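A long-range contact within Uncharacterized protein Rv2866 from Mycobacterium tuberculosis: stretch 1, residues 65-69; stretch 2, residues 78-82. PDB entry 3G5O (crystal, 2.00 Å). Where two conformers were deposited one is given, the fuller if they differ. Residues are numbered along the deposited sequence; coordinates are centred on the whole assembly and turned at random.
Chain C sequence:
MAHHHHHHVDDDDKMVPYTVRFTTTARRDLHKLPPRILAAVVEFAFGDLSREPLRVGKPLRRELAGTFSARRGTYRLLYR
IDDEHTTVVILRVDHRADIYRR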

# COMPACT_ATOMS: atom_id res chain seq x y z
N ALA C 65 -6.38 -3.32 6.67
CA ALA C 65 -7.35 -2.60 7.52
C ALA C 65 -7.66 -3.47 8.73
O ALA C 65 -7.72 -4.68 8.60
N GLY C 66 -7.83 -2.86 9.90
CA GLY C 66 -8.08 -3.63 11.13
C GLY C 66 -6.83 -3.80 12.02
O GLY C 66 -6.94 -4.22 13.18
N THR C 67 -5.64 -3.46 11.48
CA THR C 67 -4.38 -3.59 12.20
C THR C 67 -3.82 -2.19 12.41
O THR C 67 -4.27 -1.22 11.78
N PHE C 68 -2.87 -2.08 13.35
CA PHE C 68 -2.22 -0.81 13.66
C PHE C 68 -0.73 -1.04 13.65
O PHE C 68 -0.26 -2.16 13.95
N SER C 69 0.02 0.02 13.37
CA SER C 69 1.47 -0.03 13.40
C SER C 69 2.00 1.04 14.34
O SER C 69 1.66 2.22 14.19
N LEU C 78 3.19 -4.47 14.89
CA LEU C 78 1.90 -4.57 14.19
C LEU C 78 0.91 -5.21 15.16
O LEU C 78 1.17 -6.28 15.70
N TYR C 79 -0.26 -4.61 15.35
CA TYR C 79 -1.14 -5.11 16.43
C TYR C 79 -2.61 -4.91 16.17
O TYR C 79 -2.95 -4.19 15.25
N ARG C 80 -3.45 -5.59 16.96
CA ARG C 80 -4.89 -5.38 16.92
C ARG C 80 -5.32 -4.88 18.29
O ARG C 80 -4.66 -5.18 19.30
N ILE C 81 -6.43 -4.14 18.30
CA ILE C 81 -7.05 -3.61 19.53
C ILE C 81 -8.40 -4.28 19.71
O ILE C 81 -9.23 -4.29 18.77
N ASP C 82 -8.63 -4.83 20.88
CA ASP C 82 -9.92 -5.40 21.22
C ASP C 82 -10.49 -4.58 22.40
O ASP C 82 -10.17 -4.83 23.56

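Antiparallel strands place the side chains of paired residues on the same face of the sheet, and the contact between residues 65-69 and 78-82 illustrates how this directs packing. Phe68 and Tyr79 form a hydrogen-bonded pair, with Phe68 N donating to Tyr79 O and Tyr79 N to Phe68 O, both at 2.8 Å.

Their side chains therefore emerge together. Phe68 adopts the m rotamer and Tyr79 the p rotamer, which lays the tyrosine ring over its partner's first carbon: Phe68 CB sits 3.5 Å from Tyr79 CZ and 3.6 Å from the centroid of the Tyr79 ring, 18° off its normal, a CH-pi contact over the face. The two rings are nearly parallel but slid apart, so they barely overlap. Phe68 CE2 lies 3.7 Å from CG1 of Ile81 (m, m), whose CB points toward stretch 1. Ser69 (t) and Leu78 share the other face. Leu78, with chi1 t and chi2 p, brings CD1 within 3.6 Å of Thr67 OG1. Thr67, a p rotamer, also sets its methyl over one face of the Arg80 guanidinium, Thr67 CG2 to Arg80 NH1 being 3.8 Å.

Among polar groups, Arg80 (chi1 m, chi2 and chi3 t) places NH1 3.2 Å from Gly66 O. Water 1 links the backbones, donating to Gly66 O (2.7 Å) and accepting from Ile81 N (2.9 Å). Ser69 OG and Tyr79 OH are hydrogen-bonded elsewhere in the structure.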

# COMPACT_ATOMS: atom_id res chain seq x y z
CB ALA C 65 -8.66 -2.22 6.72
CB THR C 67 -3.33 -4.50 11.46
OG1 THR C 67 -2.95 -3.92 10.21
CG2 THR C 67 -3.86 -5.95 11.23
CB PHE C 68 -2.62 -0.33 15.06
CG PHE C 68 -4.07 0.03 15.18
CD1 PHE C 68 -4.47 1.37 15.12
CD2 PHE C 68 -5.04 -0.96 15.34
CE1 PHE C 68 -5.84 1.72 15.20
CE2 PHE C 68 -6.41 -0.62 15.41
CZ PHE C 68 -6.80 0.70 15.35
CB SER C 69 2.00 0.23 11.99
OG SER C 69 3.42 0.15 11.99
CB LEU C 78 2.03 -5.45 12.95
CG LEU C 78 0.78 -5.66 12.07
CD1 LEU C 78 0.47 -4.34 11.37
CD2 LEU C 78 1.02 -6.79 11.03
CB TYR C 79 -0.77 -4.51 17.79
CG TYR C 79 -0.77 -3.01 17.85
CD1 TYR C 79 -1.84 -2.33 18.42
CD2 TYR C 79 0.32 -2.27 17.36
CE1 TYR C 79 -1.85 -0.93 18.51
CE2 TYR C 79 0.32 -0.87 17.44
CZ TYR C 79 -0.76 -0.20 18.03
OH TYR C 79 -0.76 1.18 18.12
CB ARG C 80 -5.61 -6.70 16.62
CG ARG C 80 -5.34 -7.22 15.17
CD ARG C 80 -6.32 -8.35 14.83
NE ARG C 80 -6.11 -8.99 13.52
CZ ARG C 80 -6.54 -8.50 12.37
NH1 ARG C 80 -7.20 -7.34 12.35
NH2 ARG C 80 -6.33 -9.17 11.25
CB ILE C 81 -7.32 -2.09 19.46
CG1 ILE C 81 -6.08 -1.34 19.01
CG2 ILE C 81 -7.74 -1.54 20.82
CD1 ILE C 81 -4.90 -1.79 19.73
CB ASP C 82 -9.72 -6.88 21.56
CG ASP C 82 -11.02 -7.57 22.03
OD1 ASP C 82 -12.09 -6.90 22.13
OD2 ASP C 82 -10.96 -8.79 22.30
O HOH W 1 -7.74 -3.98 15.77